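Local structure of pectate lyase (Paenibacillus sp. 0602, 5GT5) at residues Glu134-Tyr146 against Gln207-Tyr221. The protein cleaves polygalacturonate and pectins of varied methyl esterification by endo-acting elimination, as a secreted polysaccharide lyase of family 1 that probably depends on calcium. The protein carries 1 engineered substitution. Numbering follows the deposited sequence.
Sequences ELWEWDESTKGDY and QINEMEANKASYPMY
Trp138 drives its indole in among Met211, Met220 and Tyr221, and here the loop joining strands 131-133 and 154-157 of the parallel beta-helix, the fold of polysaccharide lyase family 1, packs most tightly against helices 203-212 and 219-225. The Met211 thioether lies over one ring face, a Met-aromatic contact with SD 3.4 Å from Trp138 CD1, while its CE makes a CH-pi contact with the five-membered ring. Tyr221 turns its edge to the indole in a T-shaped pair, planes at 85°. A trans chi1 (175°) carries the indole toward the helices; Glu140 OE2 lies near its plane, 2.8 Å from Trp138 NE1, which comes from above the carboxylate plane. The Glu140 chain, bent at chi2 (-77°), brings its carboxylate to the first turn of helix 219-225: OE1 takes Met220 N at 2.7 Å and OE2 takes Tyr221 N at 3.0 Å, both through syn lone pairs. Met220 SD packs 3.7 Å from Asp139 O. At the backbone of Trp138, Gln207 OE1 accepts from its N at 3.0 Å, nearly straight but from above the Gln207 side-chain carbonyl plane, and Gln207 NE2 goes to Thr82 O. Were Trp138 cut back to an alanine, Met211 and Tyr221 would probably face a gap and Glu140 OE2 would lose its indole donor. Toward solvent the fit loosens: exposed Pro219 still lays CD 3.2 Å from Glu140 OE1, but the Lys143 side chain stays farther off. A carboxylate gripped by three N-H groups at a helix N-terminus probably stays ionised, its charge favourably placed against the helix dipole.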
ATOM      1  N   GLU A 134      15.095  -1.275  27.888  1.00  6.88           N
ATOM      2  CA  GLU A 134      16.083  -2.303  28.237  1.00  6.72           C
ATOM      3  C   GLU A 134      16.530  -3.137  27.043  1.00  7.44           C
ATOM      4  O   GLU A 134      16.393  -4.365  27.002  1.00  7.77           O
ATOM      5  CB  GLU A 134      15.588  -3.144  29.436  1.00  6.77           C
ATOM      6  CG  GLU A 134      15.295  -2.259  30.645  1.00  8.24           C
ATOM      7  CD  GLU A 134      14.970  -3.018  31.935  1.00  8.80           C
ATOM      8  OE1 GLU A 134      15.048  -4.267  31.979  1.00 10.44           O
ATOM      9  OE2 GLU A 134      14.600  -2.311  32.896  1.00 13.54           O
ATOM     10  N   LEU A 135      17.032  -2.410  26.052  1.00  6.60           N
ATOM     11  CA  LEU A 135      17.561  -2.992  24.821  1.00  7.14           C
ATOM     12  C   LEU A 135      18.869  -2.289  24.440  1.00  5.35           C
ATOM     13  O   LEU A 135      19.219  -2.219  23.250  1.00  6.29           O
ATOM     14  CB  LEU A 135      16.533  -2.913  23.675  1.00  7.40           C
ATOM     15  CG  LEU A 135      16.786  -3.869  22.494  1.00  7.40           C
ATOM     16  CD1 LEU A 135      16.646  -5.337  22.908  1.00 11.99           C
ATOM     17  CD2 LEU A 135      15.829  -3.580  21.365  1.00  9.61           C
ATOM     18  N   TRP A 136      19.605  -1.802  25.447  1.00  6.69           N
ATOM     19  CA  TRP A 136      20.923  -1.198  25.234  1.00  7.85           C
ATOM     20  C   TRP A 136      21.934  -1.878  26.140  1.00  7.09           C
ATOM     21  O   TRP A 136      21.602  -2.247  27.267  1.00  6.30           O
ATOM     22  CB  TRP A 136      20.900   0.313  25.521  1.00  5.86           C
ATOM     23  CG  TRP A 136      22.278   0.984  25.435  1.00  6.87           C
ATOM     24  CD1 TRP A 136      22.856   1.553  24.326  1.00  6.26           C
ATOM     25  CD2 TRP A 136      23.227   1.117  26.501  1.00  6.14           C
ATOM     26  NE1 TRP A 136      24.108   2.045  24.651  1.00  6.73           N
ATOM     27  CE2 TRP A 136      24.360   1.789  25.973  1.00  6.10           C
ATOM     28  CE3 TRP A 136      23.224   0.731  27.858  1.00  6.40           C
ATOM     29  CZ2 TRP A 136      25.478   2.076  26.758  1.00  5.32           C
ATOM     30  CZ3 TRP A 136      24.326   1.028  28.639  1.00  6.58           C
ATOM     31  CH2 TRP A 136      25.440   1.673  28.090  1.00  6.09           C
ATOM     32  N   GLU A 137      23.168  -2.034  25.661  1.00  6.35           N
ATOM     33  CA  GLU A 137      24.315  -2.387  26.508  1.00  7.97           C
ATOM     34  C   GLU A 137      25.538  -1.705  25.943  1.00  7.14           C
ATOM     35  O   GLU A 137      25.528  -1.238  24.820  1.00  6.78           O
ATOM     36  CB  GLU A 137      24.503  -3.905  26.617  1.00  7.04           C
ATOM     37  CG  GLU A 137      24.983  -4.556  25.314  1.00  7.10           C
ATOM     38  CD  GLU A 137      25.345  -6.014  25.507  1.00  6.66           C
ATOM     39  OE1 GLU A 137      25.029  -6.578  26.591  1.00  8.83           O
ATOM     40  OE2 GLU A 137      25.941  -6.592  24.573  1.00  8.04           O
ATOM     41  N   TRP A 138      26.570  -1.608  26.775  1.00  7.15           N
ATOM     42  CA  TRP A 138      27.843  -1.005  26.404  1.00  6.10           C
ATOM     43  C   TRP A 138      28.546  -1.813  25.308  1.00  8.26           C
ATOM     44  O   TRP A 138      28.525  -3.044  25.304  1.00  8.12           O
ATOM     45  CB  TRP A 138      28.676  -0.939  27.694  1.00  6.14           C
ATOM     46  CG  TRP A 138      30.104  -0.456  27.541  1.00  5.95           C
ATOM     47  CD1 TRP A 138      31.216  -1.236  27.376  1.00  7.10           C
ATOM     48  CD2 TRP A 138      30.567   0.908  27.581  1.00  6.07           C
ATOM     49  NE1 TRP A 138      32.342  -0.442  27.316  1.00  6.52           N
ATOM     50  CE2 TRP A 138      31.974   0.874  27.443  1.00  7.20           C
ATOM     51  CE3 TRP A 138      29.931   2.143  27.740  1.00  8.01           C
ATOM     52  CZ2 TRP A 138      32.761   2.033  27.427  1.00  8.58           C
ATOM     53  CZ3 TRP A 138      30.717   3.320  27.754  1.00  7.62           C
ATOM     54  CH2 TRP A 138      32.121   3.248  27.584  1.00  8.64           C
ATOM     55  N   ASP A 139      29.182  -1.103  24.389  1.00  6.43           N
ATOM     56  CA  ASP A 139      29.882  -1.769  23.295  1.00  7.91           C
ATOM     57  C   ASP A 139      31.403  -1.821  23.465  1.00  7.72           C
ATOM     58  O   ASP A 139      32.096  -0.829  23.184  1.00  9.56           O
ATOM     59  CB  ASP A 139      29.575  -1.068  21.983  1.00  9.34           C
ATOM     60  CG  ASP A 139      30.384  -1.603  20.849  1.00  7.69           C
ATOM     61  OD1 ASP A 139      30.767  -2.810  20.870  1.00  8.70           O
ATOM     62  OD2 ASP A 139      30.681  -0.802  19.916  1.00  8.32           O
ATOM     63  N   GLU A 140      31.918  -2.984  23.868  1.00  8.28           N
ATOM     64  CA  GLU A 140      33.347  -3.246  23.755  1.00  6.93           C
ATOM     65  C   GLU A 140      33.737  -3.823  22.396  1.00 10.04           C
ATOM     66  O   GLU A 140      34.787  -3.438  21.833  1.00 11.13           O
ATOM     67  CB  GLU A 140      33.800  -4.209  24.835  1.00  9.33           C
ATOM     68  CG  GLU A 140      33.791  -3.607  26.236  1.00  9.08           C
ATOM     69  CD  GLU A 140      34.964  -2.674  26.511  1.00  7.45           C
ATOM     70  OE1 GLU A 140      36.051  -2.834  25.874  1.00 11.44           O
ATOM     71  OE2 GLU A 140      34.817  -1.772  27.387  1.00  9.32           O
ATOM     72  N   SER A 141      32.924  -4.739  21.865  1.00  9.61           N
ATOM     73  CA  SER A 141      33.293  -5.503  20.671  1.00 11.08           C
ATOM     74  C   SER A 141      33.655  -4.651  19.472  1.00 10.59           C
ATOM     75  O   SER A 141      34.642  -4.936  18.762  1.00 12.96           O
ATOM     76  CB  SER A 141      32.149  -6.460  20.311  1.00 13.33           C
ATOM     77  OG  SER A 141      32.515  -7.265  19.203  1.00 20.19           O
ATOM     78  N   THR A 142      32.883  -3.594  19.241  1.00  8.70           N
ATOM     79  CA  THR A 142      33.168  -2.696  18.128  1.00 10.47           C
ATOM     80  C   THR A 142      33.596  -1.294  18.555  1.00  9.39           C
ATOM     81  O   THR A 142      33.427  -0.325  17.807  1.00  9.92           O
ATOM     82  CB  THR A 142      32.031  -2.677  17.074  1.00 11.89           C
ATOM     83  OG1 THR A 142      30.778  -2.313  17.676  1.00  9.35           O
ATOM     84  CG2 THR A 142      31.847  -4.058  16.473  1.00 13.33           C
ATOM     85  N   LYS A 143      34.151  -1.224  19.770  1.00  8.25           N
ATOM     86  CA  LYS A 143      34.965  -0.073  20.192  1.00  9.98           C
ATOM     87  C   LYS A 143      34.213   1.236  20.133  1.00  8.93           C
ATOM     88  O   LYS A 143      34.780   2.282  19.824  1.00 10.00           O
ATOM     89  CB  LYS A 143      36.262  -0.006  19.369  1.00 13.56           C
ATOM     90  CG  LYS A 143      37.168  -1.233  19.582  1.00 13.42           C
ATOM     91  CD  LYS A 143      38.477  -1.110  18.836  1.00 22.25           C
ATOM     92  CE  LYS A 143      39.213  -2.434  18.838  1.00 33.32           C
ATOM     93  NZ  LYS A 143      39.526  -2.866  20.217  1.00 44.51           N
ATOM     94  N   GLY A 144      32.930   1.185  20.468  1.00  7.54           N
ATOM     95  CA  GLY A 144      32.104   2.364  20.481  1.00  7.40           C
ATOM     96  C   GLY A 144      31.267   2.591  19.241  1.00  9.96           C
ATOM     97  O   GLY A 144      30.446   3.516  19.236  1.00 10.01           O
ATOM     98  N   ASP A 145      31.470   1.766  18.219  1.00  8.04           N
ATOM     99  CA  ASP A 145      30.698   1.875  16.979  1.00 10.90           C
ATOM    100  C   ASP A 145      29.284   1.286  17.040  1.00 10.28           C
ATOM    101  O   ASP A 145      28.471   1.609  16.186  1.00 12.07           O
ATOM    102  CB  ASP A 145      31.432   1.216  15.818  1.00  9.40           C
ATOM    103  CG  ASP A 145      32.671   1.967  15.422  1.00 18.77           C
ATOM    104  OD1 ASP A 145      32.819   3.135  15.844  1.00 21.58           O
ATOM    105  OD2 ASP A 145      33.478   1.367  14.696  1.00 21.46           O
ATOM    106  N   TYR A 146      28.987   0.442  18.035  1.00  6.73           N
ATOM    107  CA  TYR A 146      27.673  -0.223  18.135  1.00  6.67           C
ATOM    108  C   TYR A 146      27.319  -0.924  16.838  1.00  8.46           C
ATOM    109  O   TYR A 146      26.243  -0.713  16.297  1.00 11.18           O
ATOM    110  CB  TYR A 146      26.577   0.763  18.586  1.00  8.09           C
ATOM    111  CG  TYR A 146      26.839   1.129  20.032  1.00  7.57           C
ATOM    112  CD1 TYR A 146      26.335   0.349  21.065  1.00  8.22           C
ATOM    113  CD2 TYR A 146      27.671   2.200  20.360  1.00 10.72           C
ATOM    114  CE1 TYR A 146      26.611   0.642  22.413  1.00  7.20           C
ATOM    115  CE2 TYR A 146      27.972   2.499  21.703  1.00  9.77           C
ATOM    116  CZ  TYR A 146      27.437   1.717  22.714  1.00  8.98           C
ATOM    117  OH  TYR A 146      27.729   2.007  24.031  1.00 12.35           O
ATOM    118  N   GLN A 207      24.829  -0.616  34.106  1.00  7.74           N
ATOM    119  CA  GLN A 207      25.868  -1.125  33.220  1.00  8.51           C
ATOM    120  C   GLN A 207      27.258  -0.623  33.645  1.00  6.14           C
ATOM    121  O   GLN A 207      28.226  -1.385  33.681  1.00  8.56           O
ATOM    122  CB  GLN A 207      25.567  -0.660  31.781  1.00  6.95           C
ATOM    123  CG  GLN A 207      26.693  -0.907  30.751  1.00  7.38           C
ATOM    124  CD  GLN A 207      26.834  -2.369  30.442  1.00  8.12           C
ATOM    125  OE1 GLN A 207      26.258  -2.855  29.470  1.00  7.61           O
ATOM    126  NE2 GLN A 207      27.567  -3.103  31.292  1.00  8.61           N
ATOM    127  N   ILE A 208      27.365   0.669  33.924  1.00  5.87           N
ATOM    128  CA  ILE A 208      28.670   1.235  34.268  1.00  7.95           C
ATOM    129  C   ILE A 208      29.175   0.682  35.618  1.00  8.57           C
ATOM    130  O   ILE A 208      30.359   0.361  35.747  1.00  8.68           O
ATOM    131  CB  ILE A 208      28.669   2.766  34.231  1.00  5.98           C
ATOM    132  CG1 ILE A 208      29.030   3.281  32.827  1.00 12.51           C
ATOM    133  CG2 ILE A 208      29.772   3.334  35.111  1.00 11.23           C
ATOM    134  CD1 ILE A 208      28.084   2.868  31.720  1.00 12.81           C
ATOM    135  N   ASN A 209      28.278   0.518  36.587  1.00  9.60           N
ATOM    136  CA  ASN A 209      28.703  -0.032  37.888  1.00 11.24           C
ATOM    137  C   ASN A 209      29.331  -1.408  37.766  1.00 11.35           C
ATOM    138  O   ASN A 209      30.350  -1.710  38.432  1.00 12.41           O
ATOM    139  CB  ASN A 209      27.522  -0.082  38.861  1.00  9.12           C
ATOM    140  CG  ASN A 209      27.162   1.259  39.416  1.00  9.17           C
ATOM    141  OD1 ASN A 209      27.899   2.242  39.271  1.00 11.80           O
ATOM    142  ND2 ASN A 209      25.997   1.317  40.072  1.00 15.41           N
ATOM    143  N   GLU A 210      28.764  -2.249  36.908  1.00  8.04           N
ATOM    144  CA  GLU A 210      29.320  -3.581  36.684  1.00  9.74           C
ATOM    145  C   GLU A 210      30.761  -3.476  36.191  1.00 14.45           C
ATOM    146  O   GLU A 210      31.653  -4.204  36.659  1.00 11.45           O
ATOM    147  CB  GLU A 210      28.443  -4.368  35.698  1.00 12.33           C
ATOM    148  CG  GLU A 210      28.928  -5.787  35.344  1.00 14.53           C
ATOM    149  CD  GLU A 210      28.858  -6.757  36.514  1.00 26.40           C
ATOM    150  OE1 GLU A 210      27.954  -6.607  37.381  1.00 28.44           O
ATOM    151  OE2 GLU A 210      29.720  -7.668  36.568  1.00 28.81           O
ATOM    152  N   MET A 211      31.007  -2.565  35.260  1.00  9.59           N
ATOM    153  CA  MET A 211      32.345  -2.451  34.689  1.00  8.83           C
ATOM    154  C   MET A 211      33.317  -1.817  35.663  1.00  9.53           C
ATOM    155  O   MET A 211      34.491  -2.190  35.680  1.00 10.57           O
ATOM    156  CB  MET A 211      32.284  -1.674  33.365  1.00  8.49           C
ATOM    157  CG  MET A 211      31.404  -2.403  32.332  1.00  7.29           C
ATOM    158  SD  MET A 211      31.500  -1.694  30.690  1.00  9.84           S
ATOM    159  CE  MET A 211      30.751  -0.109  30.967  1.00  9.30           C
ATOM    160  N   GLU A 212      32.846  -0.856  36.450  1.00  8.75           N
ATOM    161  CA  GLU A 212      33.695  -0.178  37.426  1.00  8.64           C
ATOM    162  C   GLU A 212      34.257  -1.174  38.431  1.00 11.36           C
ATOM    163  O   GLU A 212      35.383  -1.005  38.893  1.00 11.54           O
ATOM    164  CB  GLU A 212      32.927   0.969  38.097  1.00  8.62           C
ATOM    165  CG  GLU A 212      33.741   1.788  39.095  1.00 10.25           C
ATOM    166  CD  GLU A 212      34.828   2.628  38.467  1.00 12.91           C
ATOM    167  OE1 GLU A 212      34.855   2.802  37.230  1.00 11.36           O
ATOM    168  OE2 GLU A 212      35.668   3.154  39.234  1.00 13.75           O
ATOM    169  N   ALA A 213      33.490  -2.211  38.728  1.00 12.92           N
ATOM    170  CA  ALA A 213      33.883  -3.251  39.678  1.00 13.64           C
ATOM    171  C   ALA A 213      34.809  -4.297  39.072  1.00 17.76           C
ATOM    172  O   ALA A 213      35.364  -5.135  39.791  1.00 20.10           O
ATOM    173  CB  ALA A 213      32.634  -3.929  40.246  1.00 13.67           C
ATOM    174  N   ASN A 214      34.964  -4.273  37.752  1.00 12.86           N
ATOM    175  CA  ASN A 214      35.677  -5.325  37.058  1.00 17.28           C
ATOM    176  C   ASN A 214      36.389  -4.732  35.847  1.00 12.96           C
ATOM    177  O   ASN A 214      36.245  -5.235  34.732  1.00 14.28           O
ATOM    178  CB  ASN A 214      34.690  -6.418  36.585  1.00 16.91           C
ATOM    179  CG  ASN A 214      33.906  -7.070  37.735  1.00 28.49           C
ATOM    180  OD1 ASN A 214      34.427  -7.951  38.428  1.00 27.98           O
ATOM    181  ND2 ASN A 214      32.629  -6.676  37.901  1.00 21.65           N
ATOM    182  N   LYS A 215      37.145  -3.661  36.062  1.00 14.12           N
ATOM    183  CA  LYS A 215      37.630  -2.854  34.933  1.00 13.24           C
ATOM    184  C   LYS A 215      38.465  -3.592  33.886  1.00 11.86           C
ATOM    185  O   LYS A 215      38.355  -3.309  32.685  1.00 12.79           O
ATOM    186  CB  LYS A 215      38.413  -1.624  35.404  1.00 16.52           C
ATOM    187  CG  LYS A 215      37.560  -0.514  35.970  1.00 16.97           C
ATOM    188  CD  LYS A 215      38.434   0.690  36.310  1.00 20.12           C
ATOM    189  CE  LYS A 215      37.881   1.484  37.466  1.00 22.21           C
ATOM    190  NZ  LYS A 215      37.995   0.802  38.763  1.00 27.79           N
ATOM    191  N   ALA A 216      39.295  -4.538  34.318  1.00 18.60           N
ATOM    192  CA  ALA A 216      40.164  -5.253  33.396  1.00 21.20           C
ATOM    193  C   ALA A 216      39.392  -6.041  32.357  1.00 17.86           C
ATOM    194  O   ALA A 216      39.911  -6.335  31.277  1.00 19.81           O
ATOM    195  CB  ALA A 216      41.089  -6.200  34.168  1.00 26.10           C
ATOM    196  N   SER A 217      38.140  -6.360  32.658  1.00 13.51           N
ATOM    197  CA  SER A 217      37.345  -7.167  31.748  1.00 18.37           C
ATOM    198  C   SER A 217      36.724  -6.351  30.634  1.00 15.40           C
ATOM    199  O   SER A 217      36.079  -6.905  29.744  1.00 15.89           O
ATOM    200  CB  SER A 217      36.235  -7.863  32.513  1.00 14.94           C
ATOM    201  OG  SER A 217      36.755  -8.754  33.477  1.00 21.04           O
ATOM    202  N   TYR A 218      36.905  -5.035  30.698  1.00 13.54           N
ATOM    203  CA  TYR A 218      36.294  -4.118  29.728  1.00 10.31           C
ATOM    204  C   TYR A 218      37.333  -3.125  29.251  1.00 10.00           C
ATOM    205  O   TYR A 218      37.450  -2.022  29.795  1.00 10.55           O
ATOM    206  CB  TYR A 218      35.097  -3.415  30.382  1.00 10.90           C
ATOM    207  CG  TYR A 218      34.099  -4.394  30.964  1.00 10.78           C
ATOM    208  CD1 TYR A 218      33.083  -4.935  30.177  1.00 12.74           C
ATOM    209  CD2 TYR A 218      34.180  -4.781  32.298  1.00 12.30           C
ATOM    210  CE1 TYR A 218      32.185  -5.844  30.709  1.00 13.60           C
ATOM    211  CE2 TYR A 218      33.290  -5.686  32.830  1.00 13.06           C
ATOM    212  CZ  TYR A 218      32.301  -6.212  32.036  1.00 13.60           C
ATOM    213  OH  TYR A 218      31.398  -7.118  32.563  1.00 17.61           O
ATOM    214  N   PRO A 219      38.112  -3.505  28.231  1.00  9.83           N
ATOM    215  CA  PRO A 219      39.286  -2.690  27.855  1.00  9.47           C
ATOM    216  C   PRO A 219      38.989  -1.237  27.456  1.00 10.19           C
ATOM    217  O   PRO A 219      39.748  -0.338  27.855  1.00 11.78           O
ATOM    218  CB  PRO A 219      39.888  -3.452  26.677  1.00 10.69           C
ATOM    219  CG  PRO A 219      39.327  -4.851  26.781  1.00 14.64           C
ATOM    220  CD  PRO A 219      38.022  -4.777  27.493  1.00 11.95           C
ATOM    221  N   MET A 220      37.914  -0.992  26.707  1.00  7.97           N
ATOM    222  CA  MET A 220      37.586   0.383  26.360  1.00  7.56           C
ATOM    223  C   MET A 220      37.203   1.202  27.586  1.00  7.92           C
ATOM    224  O   MET A 220      37.712   2.302  27.772  1.00  7.88           O
ATOM    225  CB  MET A 220      36.447   0.409  25.336  1.00  8.68           C
ATOM    226  CG  MET A 220      36.055   1.824  24.958  1.00  6.59           C
ATOM    227  SD  MET A 220      34.755   1.688  23.732  1.00 12.39           S
ATOM    228  CE  MET A 220      34.229   3.372  23.657  1.00 12.63           C
ATOM    229  N   TYR A 221      36.284   0.675  28.388  1.00  6.59           N
ATOM    230  CA  TYR A 221      35.901   1.342  29.619  1.00  6.16           C
ATOM    231  C   TYR A 221      37.124   1.616  30.495  1.00  8.19           C
ATOM    232  O   TYR A 221      37.327   2.748  31.008  1.00  7.36           O
ATOM    233  CB  TYR A 221      34.858   0.500  30.368  1.00  7.52           C
ATOM    234  CG  TYR A 221      34.417   1.175  31.648  1.00  5.99           C
ATOM    235  CD1 TYR A 221      33.491   2.201  31.628  1.00  6.37           C
ATOM    236  CD2 TYR A 221      34.974   0.813  32.882  1.00  8.07           C
ATOM    237  CE1 TYR A 221      33.112   2.862  32.788  1.00  7.87           C
ATOM    238  CE2 TYR A 221      34.584   1.444  34.046  1.00  7.72           C
ATOM    239  CZ  TYR A 221      33.645   2.459  34.003  1.00  8.54           C
ATOM    240  OH  TYR A 221      33.272   3.132  35.141  1.00  9.05           O
TER